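Local atomic coordinates of uncharacterized protein lp_2219 (Lactobacillus plantarum, PDB entry 3HFQ), a protein that is of unknown function but folds as a seven-bladed beta-propeller of the lactonase family and may act on a lactone-type substrate. Residues R153-V166 with Q178-L192. The protein carries 1 engineered substitution. Sequence-based numbering, arbitrary orientation.
Sequences RLAVIDLGSDKVYV and QSVLTMEAGFGPRHL. With PO4 (phosphate ion), chain C.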
# COMPACT_ATOMS: atom_id res chain seq x y z
N ARG A 153 6.60 -2.01 -16.17
CA ARG A 153 7.13 -3.32 -15.83
C ARG A 153 6.51 -3.49 -14.43
O ARG A 153 5.82 -2.58 -13.96
CB ARG A 153 8.65 -3.31 -15.75
CG ARG A 153 9.34 -2.96 -17.08
CD ARG A 153 10.85 -3.01 -16.91
NE ARG A 153 11.58 -2.27 -17.94
CZ ARG A 153 12.18 -2.83 -19.00
NH1 ARG A 153 12.15 -4.14 -19.18
NH2 ARG A 153 12.85 -2.06 -19.86
N LEU A 154 6.73 -4.62 -13.77
CA LEU A 154 6.13 -4.83 -12.45
C LEU A 154 7.18 -4.96 -11.36
O LEU A 154 8.04 -5.84 -11.43
CB LEU A 154 5.25 -6.08 -12.45
CG LEU A 154 4.41 -6.30 -11.18
CD1 LEU A 154 3.19 -5.37 -11.23
CD2 LEU A 154 3.95 -7.76 -11.08
N ALA A 155 7.11 -4.08 -10.37
CA ALA A 155 8.04 -4.12 -9.25
C ALA A 155 7.42 -5.04 -8.21
O ALA A 155 6.26 -4.84 -7.82
CB ALA A 155 8.25 -2.73 -8.68
N VAL A 156 8.17 -6.04 -7.77
CA VAL A 156 7.70 -7.01 -6.79
C VAL A 156 8.68 -7.03 -5.62
O VAL A 156 9.86 -7.33 -5.80
CB VAL A 156 7.59 -8.42 -7.43
CG1 VAL A 156 7.14 -9.45 -6.40
CG2 VAL A 156 6.60 -8.37 -8.60
N ILE A 157 8.19 -6.72 -4.42
CA ILE A 157 9.05 -6.65 -3.24
C ILE A 157 8.95 -7.86 -2.31
O ILE A 157 7.86 -8.23 -1.88
CB ILE A 157 8.73 -5.38 -2.43
CG1 ILE A 157 8.84 -4.15 -3.34
CG2 ILE A 157 9.67 -5.26 -1.24
CD1 ILE A 157 8.36 -2.87 -2.70
N ASP A 158 10.10 -8.44 -1.98
CA ASP A 158 10.15 -9.60 -1.09
C ASP A 158 10.76 -9.17 0.25
O ASP A 158 11.97 -8.99 0.37
CB ASP A 158 11.02 -10.71 -1.71
CG ASP A 158 10.86 -12.04 -0.99
OD1 ASP A 158 10.67 -12.05 0.24
OD2 ASP A 158 10.95 -13.09 -1.67
N LEU A 159 9.90 -9.00 1.25
CA LEU A 159 10.35 -8.59 2.57
C LEU A 159 11.19 -9.68 3.23
O LEU A 159 12.15 -9.39 3.95
CB LEU A 159 9.13 -8.27 3.44
CG LEU A 159 9.35 -7.92 4.92
CD1 LEU A 159 8.29 -6.93 5.38
CD2 LEU A 159 9.31 -9.19 5.76
N GLY A 160 10.84 -10.93 2.95
CA GLY A 160 11.54 -12.06 3.53
C GLY A 160 12.98 -12.28 3.07
O GLY A 160 13.82 -12.71 3.86
N SER A 161 13.26 -11.97 1.81
CA SER A 161 14.60 -12.18 1.27
C SER A 161 15.39 -10.89 0.99
O SER A 161 16.48 -10.95 0.43
CB SER A 161 14.52 -13.00 -0.01
OG SER A 161 13.81 -12.29 -1.01
N ASP A 162 14.83 -9.75 1.37
CA ASP A 162 15.48 -8.46 1.15
C ASP A 162 15.76 -8.17 -0.32
O ASP A 162 16.84 -7.71 -0.69
CB ASP A 162 16.81 -8.38 1.92
CG ASP A 162 16.60 -8.25 3.42
OD1 ASP A 162 15.83 -7.37 3.83
OD2 ASP A 162 17.22 -9.04 4.17
N LYS A 163 14.77 -8.43 -1.18
CA LYS A 163 14.95 -8.20 -2.60
C LYS A 163 13.79 -7.47 -3.26
O LYS A 163 12.64 -7.59 -2.85
CB LYS A 163 15.17 -9.53 -3.33
CG LYS A 163 16.47 -10.23 -2.99
CD LYS A 163 16.51 -11.63 -3.60
CE LYS A 163 17.79 -12.37 -3.21
NZ LYS A 163 19.01 -11.71 -3.75
N VAL A 164 14.12 -6.69 -4.29
CA VAL A 164 13.12 -5.97 -5.05
C VAL A 164 13.28 -6.45 -6.49
O VAL A 164 14.29 -6.18 -7.14
CB VAL A 164 13.31 -4.44 -5.01
CG1 VAL A 164 12.23 -3.77 -5.86
CG2 VAL A 164 13.24 -3.93 -3.58
N TYR A 165 12.29 -7.20 -6.96
CA TYR A 165 12.32 -7.73 -8.31
C TYR A 165 11.58 -6.80 -9.27
O TYR A 165 10.68 -6.06 -8.88
CB TYR A 165 11.60 -9.08 -8.39
CG TYR A 165 12.21 -10.21 -7.60
CD1 TYR A 165 11.95 -10.37 -6.24
CD2 TYR A 165 13.02 -11.16 -8.23
CE1 TYR A 165 12.48 -11.44 -5.52
CE2 TYR A 165 13.55 -12.23 -7.52
CZ TYR A 165 13.27 -12.37 -6.17
OH TYR A 165 13.79 -13.44 -5.49
N VAL A 166 12.00 -6.84 -10.53
CA VAL A 166 11.32 -6.09 -11.57
C VAL A 166 11.02 -7.15 -12.62
O VAL A 166 11.93 -7.86 -13.07
CB VAL A 166 12.19 -4.99 -12.19
CG1 VAL A 166 11.46 -4.38 -13.39
CG2 VAL A 166 12.46 -3.90 -11.15
N GLN A 178 13.34 -9.37 -14.99
CA GLN A 178 14.16 -8.38 -15.70
C GLN A 178 15.37 -8.02 -14.84
O GLN A 178 16.49 -7.91 -15.34
CB GLN A 178 13.33 -7.13 -15.97
CG GLN A 178 14.08 -5.96 -16.62
CD GLN A 178 14.61 -6.29 -18.00
OE1 GLN A 178 14.04 -7.12 -18.72
NE2 GLN A 178 15.70 -5.64 -18.39
N SER A 179 15.15 -7.85 -13.54
CA SER A 179 16.23 -7.49 -12.63
C SER A 179 15.86 -7.78 -11.19
O SER A 179 14.69 -7.99 -10.86
CB SER A 179 16.57 -6.01 -12.76
OG SER A 179 15.49 -5.20 -12.31
N VAL A 180 16.87 -7.78 -10.32
CA VAL A 180 16.64 -8.01 -8.90
C VAL A 180 17.64 -7.20 -8.09
O VAL A 180 18.85 -7.35 -8.25
CB VAL A 180 16.77 -9.51 -8.54
CG1 VAL A 180 18.12 -10.04 -8.94
CG2 VAL A 180 16.55 -9.70 -7.04
N LEU A 181 17.12 -6.34 -7.23
CA LEU A 181 17.94 -5.51 -6.37
C LEU A 181 17.98 -6.17 -5.00
O LEU A 181 16.94 -6.48 -4.42
CB LEU A 181 17.34 -4.11 -6.24
CG LEU A 181 18.00 -3.18 -5.22
CD1 LEU A 181 19.38 -2.75 -5.72
CD2 LEU A 181 17.11 -1.96 -5.00
N THR A 182 19.19 -6.39 -4.48
CA THR A 182 19.33 -7.01 -3.17
C THR A 182 19.70 -5.95 -2.15
O THR A 182 20.67 -5.21 -2.32
CB THR A 182 20.42 -8.10 -3.19
OG1 THR A 182 20.04 -9.14 -4.09
CG2 THR A 182 20.61 -8.68 -1.79
N MSE A 183 18.91 -5.87 -1.08
CA MSE A 183 19.15 -4.90 -0.03
C MSE A 183 20.00 -5.49 1.09
O MSE A 183 20.12 -6.71 1.20
CB MSE A 183 17.82 -4.40 0.52
CG MSE A 183 16.88 -3.91 -0.57
SE MSE A 183 17.41 -2.20 -1.29
CE MSE A 183 19.13 -2.63 -2.07
N GLU A 184 20.59 -4.63 1.91
CA GLU A 184 21.39 -5.09 3.03
C GLU A 184 20.54 -6.03 3.88
O GLU A 184 19.35 -5.78 4.10
CB GLU A 184 21.85 -3.90 3.89
CG GLU A 184 22.99 -3.08 3.30
CD GLU A 184 24.35 -3.76 3.43
OE1 GLU A 184 24.58 -4.79 2.77
OE2 GLU A 184 25.19 -3.26 4.22
N ALA A 185 21.15 -7.11 4.36
CA ALA A 185 20.43 -8.10 5.16
C ALA A 185 19.68 -7.49 6.34
O ALA A 185 20.25 -6.75 7.14
CB ALA A 185 21.41 -9.16 5.66
N GLY A 186 18.39 -7.81 6.43
CA GLY A 186 17.57 -7.29 7.52
C GLY A 186 16.83 -6.00 7.22
O GLY A 186 16.12 -5.47 8.08
N PHE A 187 17.00 -5.48 6.01
CA PHE A 187 16.33 -4.24 5.62
C PHE A 187 14.82 -4.43 5.68
O PHE A 187 14.09 -3.56 6.16
CB PHE A 187 16.76 -3.83 4.20
CG PHE A 187 16.18 -2.52 3.74
CD1 PHE A 187 15.02 -2.49 2.96
CD2 PHE A 187 16.78 -1.31 4.08
CE1 PHE A 187 14.48 -1.28 2.53
CE2 PHE A 187 16.25 -0.10 3.66
CZ PHE A 187 15.09 -0.08 2.88
N GLY A 188 14.35 -5.59 5.21
CA GLY A 188 12.93 -5.89 5.21
C GLY A 188 12.10 -4.95 4.36
O GLY A 188 11.18 -4.31 4.88
N PRO A 189 12.37 -4.87 3.05
CA PRO A 189 11.63 -3.99 2.13
C PRO A 189 10.15 -4.36 2.08
O PRO A 189 9.81 -5.54 2.06
CB PRO A 189 12.34 -4.20 0.80
CG PRO A 189 12.73 -5.66 0.89
CD PRO A 189 13.27 -5.76 2.30
N ARG A 190 9.28 -3.36 2.03
CA ARG A 190 7.84 -3.61 2.05
C ARG A 190 7.09 -3.00 0.87
O ARG A 190 6.52 -3.73 0.05
CB ARG A 190 7.26 -3.10 3.37
CG ARG A 190 5.82 -3.53 3.66
CD ARG A 190 5.37 -2.94 5.00
NE ARG A 190 4.05 -3.40 5.42
CZ ARG A 190 2.90 -2.89 5.01
NH1 ARG A 190 2.88 -1.87 4.16
NH2 ARG A 190 1.76 -3.38 5.47
N HIS A 191 7.07 -1.67 0.81
CA HIS A 191 6.39 -0.93 -0.25
C HIS A 191 7.33 0.12 -0.83
O HIS A 191 8.31 0.49 -0.20
CB HIS A 191 5.15 -0.19 0.28
CG HIS A 191 3.94 -1.05 0.49
ND1 HIS A 191 2.68 -0.51 0.67
CD2 HIS A 191 3.80 -2.38 0.57
CE1 HIS A 191 1.81 -1.48 0.84
NE2 HIS A 191 2.45 -2.64 0.79
N LEU A 192 7.00 0.61 -2.02
CA LEU A 192 7.78 1.65 -2.67
C LEU A 192 6.84 2.56 -3.45
O LEU A 192 5.67 2.25 -3.63
CB LEU A 192 8.85 1.06 -3.60
CG LEU A 192 8.49 0.27 -4.87
CD1 LEU A 192 7.92 1.20 -5.95
CD2 LEU A 192 9.77 -0.38 -5.40
P PO4 C . 3.31 -6.70 7.58
O1 PO4 C . 3.14 -7.06 9.11
O2 PO4 C . 3.13 -5.15 7.37
O3 PO4 C . 4.74 -7.14 7.10
O4 PO4 C . 2.22 -7.46 6.74
O HOH W 1 15.27 -4.74 -9.43
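The buried carboxylate of D162 grips the amides of G186 and G188 in the loop that carries the chain from one blade of this seven-bladed beta-propeller to the next. G188 N meets OD1 at 2.7 Å, nearly head-on to its C-O bond, while G186 N reaches OD2 at 2.8 Å from 39° above the carboxylate plane. E184 to F187 form a type II turn, with G186 at positive phi. With CG turned beside its own backbone N (chi1 -72°), the D162 side chain reaches into this loop, and the backbone O of D162 takes a nearly straight bond from M183 N. Replacing D162 by an alanine removes both oxygens and would probably leave the G186 and G188 amides without these acceptors and the loop freer to move. Within the blade, strands 163-166 and 178-182 pair antiparallel through V164 with L181 and V166 with S179; at their far end a classic bulge lets V166 O accept from both Q178 N and S179 N. On the face of K163 and Y165, V180 CG2 lies over the Y165 ring, 4.1 Å from its centroid, in a CH-pi contact, and K163 NZ bends to T182 OG1 at 2.8 Å. Strand 189-192 starts the next blade and packs across strand 154-158: P189 CB meets I157 CG2 at 3.5 Å, and I157 CD1 rests against L192 CG. R190 extends to a phosphate, probably from the crystallisation liquor, that H144 and R259 also bind; R190 NE also salt-bridges E206. The phosphate O2 lies near the guanidinium plane, gripped by R190 NE at 2.8 Å and R190 NH2 at 2.9 Å.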